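Local coordinates for protein putative uronate isomerase (Thermotoga maritima, PDB 4NAR) that is of unconfirmed function but may act as a lactate racemase or a related enzyme, at residues 42-48 / 231-236; 36-41 / 80-85; 150-154 / 256-260; 194-200 / 249-253; 75-81 / 95-99. Residue numbers count along the deposited sequence, not the author numbering.

Contact 1: residues 42-48 / 231-236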
# COMPACT_ATOMS: atom_id res chain seq x y z
N VAL A 42 7.93 4.91 -3.97
CA VAL A 42 8.83 5.98 -4.40
C VAL A 42 8.47 7.26 -3.64
O VAL A 42 7.41 7.87 -3.88
CB VAL A 42 8.78 6.18 -5.94
CG1 VAL A 42 9.93 7.08 -6.42
CG2 VAL A 42 8.84 4.82 -6.65
N ASP A 43 9.34 7.64 -2.71
CA ASP A 43 9.08 8.76 -1.81
C ASP A 43 10.40 9.40 -1.41
O ASP A 43 11.44 9.10 -2.00
CB ASP A 43 8.29 8.28 -0.57
CG ASP A 43 8.99 7.13 0.20
OD1 ASP A 43 10.25 7.13 0.37
OD2 ASP A 43 8.27 6.21 0.66
N PHE A 44 10.39 10.26 -0.39
CA PHE A 44 11.63 10.91 0.04
C PHE A 44 12.19 10.40 1.39
O PHE A 44 12.88 11.15 2.12
CB PHE A 44 11.54 12.45 -0.03
CG PHE A 44 10.42 13.04 0.80
CD1 PHE A 44 10.67 13.58 2.06
CD2 PHE A 44 9.12 13.07 0.32
CE1 PHE A 44 9.64 14.14 2.82
CE2 PHE A 44 8.09 13.63 1.07
CZ PHE A 44 8.34 14.16 2.32
N THR A 45 11.92 9.13 1.69
CA THR A 45 12.46 8.49 2.89
C THR A 45 13.94 8.80 3.09
O THR A 45 14.37 9.15 4.20
CB THR A 45 12.32 6.96 2.84
OG1 THR A 45 10.93 6.60 2.75
CG2 THR A 45 12.96 6.34 4.09
N HIS A 46 14.71 8.67 2.02
CA HIS A 46 16.16 8.85 2.07
C HIS A 46 16.59 10.19 2.69
O HIS A 46 17.58 10.24 3.41
CB HIS A 46 16.80 8.63 0.69
CG HIS A 46 16.45 9.67 -0.33
ND1 HIS A 46 17.38 10.54 -0.86
CD2 HIS A 46 15.27 9.95 -0.94
CE1 HIS A 46 16.79 11.33 -1.75
NE2 HIS A 46 15.51 10.99 -1.82
N LEU A 47 15.82 11.25 2.43
CA LEU A 47 16.07 12.55 3.04
C LEU A 47 15.74 12.53 4.53
O LEU A 47 16.37 13.24 5.32
CB LEU A 47 15.26 13.67 2.36
CG LEU A 47 15.53 14.10 0.90
CD1 LEU A 47 14.52 15.16 0.47
CD2 LEU A 47 16.95 14.61 0.70
N VAL A 48 14.75 11.74 4.92
CA VAL A 48 14.34 11.70 6.32
C VAL A 48 15.25 10.79 7.13
O VAL A 48 15.81 11.19 8.17
CB VAL A 48 12.89 11.21 6.46
CG1 VAL A 48 12.42 11.27 7.92
CG2 VAL A 48 11.97 12.04 5.58
N VAL A 231 10.31 12.85 -7.45
CA VAL A 231 9.48 13.04 -6.27
C VAL A 231 9.65 14.47 -5.76
O VAL A 231 10.77 14.91 -5.48
CB VAL A 231 9.83 12.00 -5.16
CG1 VAL A 231 9.26 12.42 -3.80
CG2 VAL A 231 9.35 10.61 -5.55
N ILE A 232 8.54 15.19 -5.65
CA ILE A 232 8.53 16.53 -5.08
C ILE A 232 7.94 16.44 -3.68
O ILE A 232 6.72 16.28 -3.53
CB ILE A 232 7.64 17.50 -5.91
CG1 ILE A 232 8.02 17.43 -7.39
CG2 ILE A 232 7.76 18.94 -5.41
CD1 ILE A 232 6.92 16.90 -8.27
N PRO A 233 8.81 16.51 -2.65
CA PRO A 233 8.30 16.50 -1.27
C PRO A 233 7.39 17.71 -1.05
O PRO A 233 7.69 18.80 -1.56
CB PRO A 233 9.57 16.63 -0.43
CG PRO A 233 10.68 16.13 -1.30
CD PRO A 233 10.28 16.50 -2.72
N ARG A 234 6.31 17.54 -0.30
CA ARG A 234 5.36 18.62 -0.10
C ARG A 234 5.02 18.84 1.38
O ARG A 234 4.62 19.95 1.78
CB ARG A 234 4.09 18.33 -0.90
CG ARG A 234 4.32 18.33 -2.42
CD ARG A 234 4.72 19.74 -2.95
NE ARG A 234 3.86 20.77 -2.37
CZ ARG A 234 2.68 21.13 -2.88
NH1 ARG A 234 2.25 20.57 -4.01
NH2 ARG A 234 1.93 22.05 -2.28
N ALA A 235 5.16 17.79 2.19
CA ALA A 235 4.90 17.90 3.63
C ALA A 235 5.45 16.71 4.40
O ALA A 235 5.48 15.59 3.90
CB ALA A 235 3.40 18.03 3.91
N LEU A 236 5.88 16.99 5.63
CA LEU A 236 6.31 15.97 6.57
C LEU A 236 5.61 16.27 7.89
O LEU A 236 5.97 17.23 8.59
CB LEU A 236 7.83 16.02 6.75
CG LEU A 236 8.60 14.70 6.96
CD1 LEU A 236 9.78 14.90 7.93
CD2 LEU A 236 7.71 13.55 7.42
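Phe-44 lays one face of its ring against Pro-233: CB of Pro-233 stands 3.6 Å from the centroid of the Phe-44 ring and 11° off its normal, a CH-pi contact. At the ring's edge lie the carbonyl of Ala-235, with its O 3.6 Å from Phe-44 CZ, and Val-231, whose CG1 is 4.2 Å from Phe-44 CD2. Apolar pairs extend the patch both ways. Val-42 CG1 meets Val-231 CG2 at 3.7 Å, while in the first helical turn Leu-47 CD1 reaches Pro-233 CG and Val-48 CG2 reaches Leu-236 CD1, each at 4.3 Å. Val-231, Pro-233 and Leu-236 point toward the helix start; the step from odd to even follows from the classic beta bulge in which Arg-234 and Ala-235 both face Val-224. Phe-44 is also the N-cap residue, and Asp-43 shapes the turn around it: its OD1 accepts from Thr-45 N at 2.9 Å, an Asx turn, and from Thr-45 OG1 at 2.5 Å. Ile-15 and Leu-19 of helix 12-24 add to the same apolar layer. This is the helix-on-sheet packing of an alpha/beta fold, with the N-terminus of helix 45-58 seated on strand 231-240 of the mixed sheet.

Contact 2: residues 36-41 / 80-85. With ACT (acetate ion), chain E; SO4 (sulfate ion), chain C.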
# COMPACT_ATOMS: atom_id res chain seq x y z
N HIS A 36 10.20 1.64 7.94
CA HIS A 36 10.16 2.39 6.68
C HIS A 36 9.39 1.63 5.60
O HIS A 36 9.15 0.42 5.72
CB HIS A 36 11.58 2.68 6.16
CG HIS A 36 12.43 1.44 6.01
ND1 HIS A 36 12.43 0.69 4.85
CD2 HIS A 36 13.27 0.83 6.87
CE1 HIS A 36 13.25 -0.35 5.01
NE2 HIS A 36 13.77 -0.28 6.22
N THR A 37 9.04 2.35 4.53
CA THR A 37 8.38 1.78 3.35
C THR A 37 9.39 0.96 2.54
O THR A 37 10.62 1.03 2.79
CB THR A 37 7.78 2.91 2.46
OG1 THR A 37 8.83 3.77 1.99
CG2 THR A 37 6.75 3.74 3.23
N ASP A 38 8.90 0.20 1.57
CA ASP A 38 9.79 -0.70 0.82
C ASP A 38 10.06 -0.17 -0.59
O ASP A 38 9.64 0.95 -0.93
CB ASP A 38 9.26 -2.14 0.80
CG ASP A 38 7.92 -2.27 0.08
OD1 ASP A 38 7.39 -1.21 -0.33
OD2 ASP A 38 7.40 -3.41 -0.07
N TYR A 39 10.76 -0.98 -1.41
CA TYR A 39 11.19 -0.57 -2.76
C TYR A 39 9.97 -0.18 -3.61
O TYR A 39 10.10 0.47 -4.66
CB TYR A 39 11.95 -1.73 -3.45
CG TYR A 39 11.03 -2.86 -3.88
CD1 TYR A 39 10.65 -3.86 -2.98
CD2 TYR A 39 10.50 -2.92 -5.18
CE1 TYR A 39 9.80 -4.88 -3.35
CE2 TYR A 39 9.64 -3.94 -5.56
CZ TYR A 39 9.30 -4.92 -4.64
OH TYR A 39 8.44 -5.95 -5.01
N THR A 40 8.80 -0.61 -3.14
CA THR A 40 7.53 -0.43 -3.81
C THR A 40 7.05 1.03 -3.70
O THR A 40 6.24 1.50 -4.52
CB THR A 40 6.49 -1.44 -3.21
OG1 THR A 40 6.25 -2.50 -4.15
CG2 THR A 40 5.19 -0.78 -2.75
N ARG A 41 7.55 1.75 -2.70
CA ARG A 41 7.17 3.15 -2.49
C ARG A 41 8.25 4.12 -2.96
O ARG A 41 9.36 4.15 -2.40
CB ARG A 41 6.86 3.42 -1.02
CG ARG A 41 5.68 2.62 -0.50
CD ARG A 41 4.38 3.28 -0.91
NE ARG A 41 3.26 2.68 -0.18
CZ ARG A 41 2.84 3.09 1.02
NH1 ARG A 41 3.44 4.11 1.64
NH2 ARG A 41 1.81 2.46 1.59
N GLU A 80 19.07 -2.40 -1.50
CA GLU A 80 17.80 -1.67 -1.55
C GLU A 80 17.51 -0.87 -0.27
O GLU A 80 16.93 0.22 -0.34
CB GLU A 80 16.63 -2.60 -1.89
CG GLU A 80 16.76 -3.31 -3.23
CD GLU A 80 15.59 -4.24 -3.49
OE1 GLU A 80 14.83 -3.96 -4.45
OE2 GLU A 80 15.42 -5.24 -2.75
N PHE A 81 17.89 -1.40 0.90
CA PHE A 81 17.77 -0.65 2.15
C PHE A 81 18.61 0.61 2.05
O PHE A 81 18.18 1.70 2.43
CB PHE A 81 18.26 -1.44 3.37
CG PHE A 81 17.30 -2.50 3.87
CD1 PHE A 81 16.31 -2.19 4.82
CD2 PHE A 81 17.39 -3.82 3.42
CE1 PHE A 81 15.42 -3.18 5.30
CE2 PHE A 81 16.50 -4.82 3.90
CZ PHE A 81 15.52 -4.50 4.84
N GLU A 82 19.84 0.45 1.55
CA GLU A 82 20.76 1.56 1.37
C GLU A 82 20.14 2.65 0.51
O GLU A 82 20.15 3.82 0.89
CB GLU A 82 22.05 1.09 0.71
CG GLU A 82 22.86 0.09 1.52
CD GLU A 82 24.18 -0.26 0.85
OE1 GLU A 82 24.22 -1.26 0.10
OE2 GLU A 82 25.18 0.45 1.08
N LYS A 83 19.60 2.25 -0.64
CA LYS A 83 18.95 3.20 -1.53
C LYS A 83 17.77 3.89 -0.84
O LYS A 83 17.61 5.11 -0.93
CB LYS A 83 18.51 2.53 -2.85
CG LYS A 83 17.63 3.44 -3.73
CD LYS A 83 17.70 3.11 -5.22
CE LYS A 83 17.00 1.78 -5.56
NZ LYS A 83 16.93 1.54 -7.04
N LYS A 84 16.95 3.10 -0.15
CA LYS A 84 15.75 3.63 0.50
C LYS A 84 16.07 4.61 1.63
O LYS A 84 15.38 5.63 1.82
CB LYS A 84 14.89 2.48 1.04
CG LYS A 84 13.72 2.93 1.89
CD LYS A 84 12.84 3.91 1.12
CE LYS A 84 11.50 3.29 0.84
NZ LYS A 84 11.27 3.03 -0.57
N LEU A 85 17.11 4.31 2.39
CA LEU A 85 17.38 5.06 3.61
C LEU A 85 18.41 6.16 3.39
O LEU A 85 18.46 7.14 4.15
CB LEU A 85 17.83 4.11 4.72
CG LEU A 85 16.75 3.08 5.08
CD1 LEU A 85 17.22 2.04 6.12
CD2 LEU A 85 15.46 3.81 5.54
C ACT E . 2.50 3.09 4.38
O ACT E . 1.29 3.13 4.08
OXT ACT E . 3.00 4.20 4.64
CH3 ACT E . 3.26 1.79 4.42
S SO4 C . 0.87 -0.20 -0.82
O1 SO4 C . 0.56 0.76 0.26
O2 SO4 C . 2.10 -0.93 -0.49
O3 SO4 C . -0.21 -1.17 -1.03
O4 SO4 C . 1.07 0.58 -2.04
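The loop that leaves strand 31-36 lines an anion-binding pocket on one side and is held by helix 78-85 on the other. The Lys-84 side chain runs from the helix into the turn, where its NZ donates to Asp-38 O at 2.7 Å and to Arg-41 O at 2.9 Å. These residues end a type I beta turn, closed by Arg-41 N to Asp-38 O at 2.9 Å, so one buried ammonium group binds both its ends. Lys-84 CE passes 2.9 Å from Thr-37 OG1, a hydroxyl hydrogen-bonded to Asp-43 OD2. Strands 31-36 and 63-68 are parallel neighbours in the mixed sheet, and helix 78-85, from the beta-alpha-beta unit 63-68, 78-85, 94-97, packs here beside the end of strand 31-36. There His-36 ND1 donates to Thr-37 O at 2.8 Å, and His-36 NE2 is bonded to Thr-66 on the neighbouring strand. The imidazole of His-36 is covered over one face by Leu-85, with CD2 4.1 Å from the ring centroid, and meets Phe-81 rim to rim, centroids 5.4 Å apart and planes at 84°. From the end of the turn Arg-41 leads away from the helix: its NH2 donates to sulfate O1 at a very short 2.5 Å and to acetate O at 2.6 Å. Both ions probably come from the crystallisation liquor; His-154 and Lys-164 also bind the sulfate, Gly-150 and Gly-161 the acetate.

Contact 3: residues 150-154 / 256-260. With SO4 (sulfate ion), chain C; ACT (acetate ion), chain E.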
# COMPACT_ATOMS: atom_id res chain seq x y z
N GLY A 150 3.97 7.20 4.34
CA GLY A 150 3.60 8.12 3.28
C GLY A 150 2.14 8.00 2.90
O GLY A 150 1.57 6.89 2.89
N THR A 151 1.53 9.15 2.57
CA THR A 151 0.08 9.21 2.37
C THR A 151 -0.31 9.53 0.93
O THR A 151 0.11 10.55 0.35
CB THR A 151 -0.61 10.20 3.34
OG1 THR A 151 -0.45 9.74 4.70
CG2 THR A 151 -2.09 10.34 3.02
N VAL A 152 -1.15 8.66 0.38
CA VAL A 152 -1.55 8.68 -1.02
C VAL A 152 -2.89 7.95 -1.09
O VAL A 152 -3.20 7.14 -0.21
CB VAL A 152 -0.44 7.99 -1.87
CG1 VAL A 152 -1.00 7.07 -2.94
CG2 VAL A 152 0.50 9.03 -2.49
N PRO A 153 -3.73 8.25 -2.09
CA PRO A 153 -5.02 7.54 -2.12
C PRO A 153 -4.79 6.04 -2.33
O PRO A 153 -3.91 5.68 -3.11
CB PRO A 153 -5.73 8.13 -3.34
CG PRO A 153 -5.03 9.43 -3.61
CD PRO A 153 -3.61 9.23 -3.19
N HIS A 154 -5.56 5.20 -1.65
CA HIS A 154 -5.30 3.77 -1.65
C HIS A 154 -6.57 2.94 -1.81
O HIS A 154 -7.61 3.25 -1.20
CB HIS A 154 -4.56 3.38 -0.37
CG HIS A 154 -3.91 2.03 -0.43
ND1 HIS A 154 -4.58 0.86 -0.13
CD2 HIS A 154 -2.63 1.67 -0.72
CE1 HIS A 154 -3.75 -0.16 -0.24
NE2 HIS A 154 -2.56 0.30 -0.59
N SER A 256 -3.16 15.41 0.52
CA SER A 256 -3.24 14.40 -0.54
C SER A 256 -4.52 14.51 -1.38
O SER A 256 -4.48 14.38 -2.61
CB SER A 256 -3.11 12.98 0.03
OG SER A 256 -3.68 12.01 -0.85
N SER A 257 -5.66 14.76 -0.74
CA SER A 257 -6.91 14.87 -1.48
C SER A 257 -6.94 16.08 -2.44
O SER A 257 -7.75 16.12 -3.37
CB SER A 257 -8.12 14.88 -0.53
OG SER A 257 -8.14 16.06 0.27
N GLN A 258 -6.05 17.05 -2.24
CA GLN A 258 -6.00 18.23 -3.10
C GLN A 258 -4.94 18.06 -4.17
O GLN A 258 -4.98 18.73 -5.20
CB GLN A 258 -5.64 19.47 -2.28
CG GLN A 258 -6.72 20.00 -1.33
CD GLN A 258 -6.20 21.18 -0.50
OE1 GLN A 258 -5.61 21.00 0.57
NE2 GLN A 258 -6.41 22.40 -1.02
N LEU A 259 -3.99 17.18 -3.92
CA LEU A 259 -2.82 17.04 -4.78
C LEU A 259 -2.87 15.78 -5.65
O LEU A 259 -2.31 15.75 -6.76
CB LEU A 259 -1.57 17.00 -3.90
CG LEU A 259 -0.69 18.24 -3.72
CD1 LEU A 259 -1.50 19.50 -3.49
CD2 LEU A 259 0.27 18.00 -2.58
N HIS A 260 -3.54 14.74 -5.17
CA HIS A 260 -3.44 13.43 -5.83
C HIS A 260 -4.65 13.00 -6.67
O HIS A 260 -4.73 11.86 -7.13
CB HIS A 260 -3.07 12.36 -4.81
CG HIS A 260 -1.74 12.57 -4.15
ND1 HIS A 260 -1.49 12.21 -2.85
CD2 HIS A 260 -0.59 13.10 -4.62
CE1 HIS A 260 -0.23 12.50 -2.54
NE2 HIS A 260 0.33 13.04 -3.61
S SO4 C . 0.87 -0.20 -0.82
O1 SO4 C . 0.56 0.76 0.26
O2 SO4 C . 2.10 -0.93 -0.49
O3 SO4 C . -0.21 -1.17 -1.03
O4 SO4 C . 1.07 0.58 -2.04
C ACT E . 2.50 3.09 4.38
O ACT E . 1.29 3.13 4.08
OXT ACT E . 3.00 4.20 4.64
CH3 ACT E . 3.26 1.79 4.42
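His-260, the first residue to leave helical geometry after helix 241-259, has the most surface covered here, followed by Pro-153 and Ser-256. The imidazole of His-260 turns its edge to the backbone of the 150-154 segment, with CE1 3.5 Å from Thr-151 O, and the same CE1 lies 3.5 Å from Val-152 CG2. Pro-153 fits against both Ser-256 and His-260: its CD is 3.6 Å from His-260 CB and 3.6 Å from Ser-256 OG. Ser-256, one turn earlier, points toward the loop and brings its CB to 4.1 Å from Thr-151 CG2. The pair is locked together within the helix end, since Ser-256 OG and His-260 ND1 share a hydrogen bond of 3.0 Å, and His-260 N donates to Ser-256 O at 2.8 Å. The other ring nitrogen, NE2, bonds to Tyr-225 O on strand 217-227. At the two ends of the segment, Gly-150 N donates to acetate OXT at 3.2 Å and His-154 NE2 to sulfate O3 at 2.8 Å, both ions probably from the crystallisation liquor. With the side-chain polar atoms of Ser-256 and His-260 paired to each other and to Tyr-225, the helix end meets the segment by close packing, without conventional hydrogen bonds between them.

Contact 4: residues 194-200 / 249-253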
# COMPACT_ATOMS: atom_id res chain seq x y z
N THR A 194 -11.16 8.01 0.53
CA THR A 194 -11.93 8.42 1.70
C THR A 194 -11.06 8.31 2.95
O THR A 194 -10.33 7.33 3.11
CB THR A 194 -13.17 7.52 1.91
OG1 THR A 194 -12.75 6.16 2.12
CG2 THR A 194 -14.11 7.59 0.71
N VAL A 195 -11.14 9.30 3.84
CA VAL A 195 -10.35 9.29 5.07
C VAL A 195 -10.75 8.13 5.98
O VAL A 195 -9.89 7.45 6.55
CB VAL A 195 -10.48 10.64 5.83
CG1 VAL A 195 -9.73 10.57 7.19
CG2 VAL A 195 -9.93 11.79 4.97
N ASP A 196 -12.06 7.91 6.11
CA ASP A 196 -12.60 6.92 7.05
C ASP A 196 -13.38 5.84 6.26
O ASP A 196 -13.98 6.15 5.23
CB ASP A 196 -13.51 7.62 8.06
CG ASP A 196 -13.98 6.68 9.19
OD1 ASP A 196 -14.94 7.06 9.91
OD2 ASP A 196 -13.40 5.58 9.35
N ASN A 197 -13.36 4.61 6.76
CA ASN A 197 -13.89 3.44 6.05
C ASN A 197 -13.63 2.18 6.89
O ASN A 197 -12.92 2.25 7.91
CB ASN A 197 -13.23 3.32 4.68
CG ASN A 197 -11.72 3.31 4.77
OD1 ASN A 197 -11.12 2.35 5.27
ND2 ASN A 197 -11.10 4.39 4.28
N PRO A 198 -14.19 1.02 6.48
CA PRO A 198 -14.06 -0.15 7.37
C PRO A 198 -12.62 -0.58 7.69
O PRO A 198 -12.34 -0.90 8.85
CB PRO A 198 -14.77 -1.27 6.60
CG PRO A 198 -15.75 -0.55 5.71
CD PRO A 198 -15.08 0.74 5.33
N ALA A 199 -11.75 -0.64 6.67
CA ALA A 199 -10.36 -1.08 6.87
C ALA A 199 -9.61 -0.15 7.82
O ALA A 199 -8.83 -0.58 8.67
CB ALA A 199 -9.62 -1.15 5.54
N ARG A 200 -9.86 1.15 7.66
CA ARG A 200 -9.27 2.16 8.51
C ARG A 200 -9.79 1.98 9.98
O ARG A 200 -9.02 2.08 10.95
CB ARG A 200 -9.61 3.53 7.90
CG ARG A 200 -8.51 4.58 7.91
CD ARG A 200 -7.31 4.28 6.97
NE ARG A 200 -6.08 4.48 7.74
CZ ARG A 200 -4.86 4.68 7.26
NH1 ARG A 200 -4.59 4.72 5.95
NH2 ARG A 200 -3.87 4.83 8.13
N TYR A 249 -2.09 11.60 10.07
CA TYR A 249 -2.82 10.95 8.97
C TYR A 249 -3.96 11.81 8.42
O TYR A 249 -4.18 11.86 7.20
CB TYR A 249 -3.39 9.59 9.40
CG TYR A 249 -4.36 8.95 8.42
CD1 TYR A 249 -3.93 8.42 7.22
CD2 TYR A 249 -5.72 8.88 8.71
CE1 TYR A 249 -4.82 7.83 6.33
CE2 TYR A 249 -6.62 8.29 7.83
CZ TYR A 249 -6.17 7.77 6.64
OH TYR A 249 -7.07 7.18 5.76
N GLU A 250 -4.70 12.47 9.31
CA GLU A 250 -5.83 13.30 8.89
C GLU A 250 -5.35 14.55 8.14
O GLU A 250 -5.92 14.94 7.12
CB GLU A 250 -6.71 13.67 10.08
CG GLU A 250 -7.73 12.60 10.38
CD GLU A 250 -8.25 12.65 11.82
OE1 GLU A 250 -7.74 13.46 12.64
OE2 GLU A 250 -9.19 11.86 12.12
N LYS A 251 -4.30 15.17 8.66
CA LYS A 251 -3.70 16.29 7.97
C LYS A 251 -3.18 15.83 6.62
O LYS A 251 -3.42 16.50 5.60
CB LYS A 251 -2.57 16.90 8.80
CG LYS A 251 -2.99 18.15 9.56
CD LYS A 251 -2.98 17.91 11.08
CE LYS A 251 -2.79 19.22 11.88
NZ LYS A 251 -2.47 18.96 13.33
N ALA A 252 -2.48 14.70 6.61
CA ALA A 252 -1.93 14.14 5.38
C ALA A 252 -3.01 13.96 4.32
O ALA A 252 -2.82 14.36 3.16
CB ALA A 252 -1.26 12.80 5.65
N CYS A 253 -4.13 13.37 4.71
CA CYS A 253 -5.22 13.08 3.76
C CYS A 253 -5.82 14.35 3.14
O CYS A 253 -6.20 14.36 1.95
CB CYS A 253 -6.32 12.29 4.46
SG CYS A 253 -5.87 10.59 4.87
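The stacking interaction is between Arg-200 and Tyr-249: the guanidinium of Arg-200 lies flat over one face of the Tyr-249 ring, centres 3.7 Å apart and planes at 27°, with Arg-200 CZ 31° off the ring normal. This is a stacked cation-pi pair; the arginine's NH2 finds its hydrogen-bond partner in Gly-161 O. Hydrogen bonding across the contact rests on the same tyrosine, Tyr-249, whose OH donates to Val-195 O at 2.9 Å. The contact thus ties the start of helix 198-213 to the middle of helix 241-259, which packs against strand 217-227 of the mixed sheet. That start is well capped: Asn-197 is the N-cap, its OD1 accepting from Arg-200 N at 3.0 Å, while its ND2 donates to Thr-194 OG1 at 3.2 Å, a hydroxyl also bonded to Leu-191 O. Apolar contact comes from Val-195, with CG1 3.9 Å from Tyr-249 CE2 and CG2 3.7 Å from Cys-253 CB. Phe-159 touches both Tyr-249 and Cys-253 from strand 158-159.

Contact 5: residues 75-81 / 95-99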
# COMPACT_ATOMS: atom_id res chain seq x y z
N THR A 75 11.06 -9.76 0.28
CA THR A 75 12.13 -9.21 1.08
C THR A 75 13.00 -8.33 0.20
O THR A 75 13.07 -8.52 -1.02
CB THR A 75 13.02 -10.32 1.67
OG1 THR A 75 13.44 -11.20 0.61
CG2 THR A 75 12.26 -11.11 2.72
N MSE A 76 13.66 -7.37 0.83
CA MSE A 76 14.58 -6.50 0.13
C MSE A 76 16.02 -6.92 0.31
O MSE A 76 16.41 -7.43 1.37
CB MSE A 76 14.40 -5.05 0.57
CG MSE A 76 13.50 -4.28 -0.38
SE MSE A 76 12.76 -2.75 0.50
CE MSE A 76 14.27 -1.55 0.49
N LYS A 77 16.80 -6.72 -0.75
CA LYS A 77 18.24 -6.84 -0.67
C LYS A 77 18.85 -5.69 0.16
O LYS A 77 18.29 -4.58 0.22
CB LYS A 77 18.82 -6.86 -2.08
CG LYS A 77 18.27 -7.99 -2.93
CD LYS A 77 19.27 -9.15 -2.98
CE LYS A 77 18.61 -10.47 -3.38
NZ LYS A 77 17.87 -11.08 -2.23
N ILE A 78 19.99 -5.95 0.79
CA ILE A 78 20.68 -4.94 1.59
C ILE A 78 20.88 -3.65 0.81
O ILE A 78 20.66 -2.55 1.32
CB ILE A 78 22.03 -5.49 2.12
CG1 ILE A 78 21.80 -6.44 3.30
CG2 ILE A 78 22.97 -4.35 2.53
CD1 ILE A 78 22.96 -7.42 3.56
N GLU A 79 21.28 -3.80 -0.45
CA GLU A 79 21.50 -2.65 -1.32
C GLU A 79 20.24 -1.77 -1.44
O GLU A 79 20.33 -0.54 -1.44
CB GLU A 79 22.01 -3.09 -2.69
CG GLU A 79 21.39 -2.34 -3.84
CD GLU A 79 20.25 -3.11 -4.47
OE1 GLU A 79 20.24 -4.36 -4.38
OE2 GLU A 79 19.36 -2.46 -5.08
N GLU A 80 19.07 -2.40 -1.50
CA GLU A 80 17.80 -1.67 -1.55
C GLU A 80 17.51 -0.87 -0.27
O GLU A 80 16.93 0.22 -0.34
CB GLU A 80 16.63 -2.60 -1.89
CG GLU A 80 16.76 -3.31 -3.23
CD GLU A 80 15.59 -4.24 -3.49
OE1 GLU A 80 14.83 -3.96 -4.45
OE2 GLU A 80 15.42 -5.24 -2.75
N PHE A 81 17.89 -1.40 0.90
CA PHE A 81 17.77 -0.65 2.15
C PHE A 81 18.61 0.61 2.05
O PHE A 81 18.18 1.70 2.43
CB PHE A 81 18.26 -1.44 3.37
CG PHE A 81 17.30 -2.50 3.87
CD1 PHE A 81 16.31 -2.19 4.82
CD2 PHE A 81 17.39 -3.82 3.42
CE1 PHE A 81 15.42 -3.18 5.30
CE2 PHE A 81 16.50 -4.82 3.90
CZ PHE A 81 15.52 -4.50 4.84
N PHE A 95 21.66 -1.66 11.48
CA PHE A 95 21.19 -3.02 11.25
C PHE A 95 19.86 -3.04 10.52
O PHE A 95 18.83 -2.66 11.09
CB PHE A 95 21.04 -3.77 12.58
CG PHE A 95 22.30 -3.78 13.42
CD1 PHE A 95 22.52 -2.81 14.39
CD2 PHE A 95 23.26 -4.78 13.25
CE1 PHE A 95 23.68 -2.82 15.17
CE2 PHE A 95 24.42 -4.80 14.03
CZ PHE A 95 24.63 -3.82 14.99
N PHE A 96 19.87 -3.46 9.26
CA PHE A 96 18.65 -3.59 8.47
C PHE A 96 17.93 -4.87 8.85
O PHE A 96 18.57 -5.88 9.14
CB PHE A 96 18.96 -3.64 6.97
CG PHE A 96 19.74 -2.46 6.46
CD1 PHE A 96 19.38 -1.17 6.80
CD2 PHE A 96 20.86 -2.65 5.63
CE1 PHE A 96 20.13 -0.06 6.31
CE2 PHE A 96 21.60 -1.57 5.14
CZ PHE A 96 21.24 -0.27 5.48
N HIS A 97 16.59 -4.84 8.82
CA HIS A 97 15.80 -6.05 9.01
C HIS A 97 14.68 -6.10 7.97
O HIS A 97 14.01 -5.10 7.69
CB HIS A 97 15.18 -6.13 10.42
CG HIS A 97 16.17 -6.00 11.55
ND1 HIS A 97 16.83 -7.08 12.08
CD2 HIS A 97 16.60 -4.91 12.23
CE1 HIS A 97 17.64 -6.67 13.06
NE2 HIS A 97 17.51 -5.36 13.17
N ASN A 98 14.49 -7.28 7.39
CA ASN A 98 13.26 -7.53 6.66
C ASN A 98 12.16 -7.95 7.65
O ASN A 98 12.45 -8.48 8.74
CB ASN A 98 13.45 -8.60 5.58
CG ASN A 98 14.01 -8.03 4.29
OD1 ASN A 98 13.30 -7.40 3.50
ND2 ASN A 98 15.30 -8.27 4.06
N HIS A 99 10.91 -7.69 7.26
CA HIS A 99 9.76 -8.21 8.00
C HIS A 99 9.58 -9.68 7.57
O HIS A 99 10.02 -10.05 6.49
CB HIS A 99 8.51 -7.36 7.71
CG HIS A 99 7.27 -7.85 8.39
ND1 HIS A 99 7.26 -8.31 9.69
CD2 HIS A 99 5.99 -7.94 7.94
CE1 HIS A 99 6.03 -8.68 10.02
NE2 HIS A 99 5.25 -8.46 8.97
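The side-chain amide of Asn-98 is satisfied at both ends by one backbone residue: OD1 accepts from selenomethionine Met-76 N at 2.7 Å, and ND2 donates to Met-76 O at 3.0 Å, with N-H...acceptor angles of 167° and 171°. The primary amide thus pairs with both the NH and the C=O of one residue. The next amide is taken too, since Lys-77 N, at the helix N-cap, donates to Glu-80 OE2 at 2.8 Å; Glu-80 OE1 makes a salt bridge with Arg-74. Next to these bonds, Phe-81 and Phe-96 lie nearly parallel, planes at 11° and centroids 4.9 Å apart, slid so far that each ring covers the other's CB: Phe-81 CB is 3.4 Å from the Phe-96 centroid and Phe-96 CB 3.6 Å from that of Phe-81. His-97 points away from the helix, and its NE2 bonds to His-65. Strand 63-68, helix 78-85 and strand 94-97 form a beta-alpha-beta unit, and this contact joins its helix to its second strand, outermost in the mixed sheet.

How the contacts relate
All five contacts gather around the seven-stranded mixed sheet and its helices. Contacts 2 and 5, about 8 Å apart centre to centre, share helix 78-85; contact 1 lies about 12 Å from contact 2, linked by a probable hydrogen bond between Asp-43 OD2 and Thr-37 OG1 (2.8 Å). Contacts 3 and 4, about 10 Å apart, share helix 241-259, while 4 and 5 sit on opposite sides of the chain's centre. Along the chain, contacts 2 and 5 interleave and close before contact 3 opens; both segments of contact 4 fall between those of contact 3, and contact 1 spans to strand 231-240. Contacts 2 and 3 both touch the sulfate and acetate, so segments far apart in sequence line one pocket that takes up anions in the crystal.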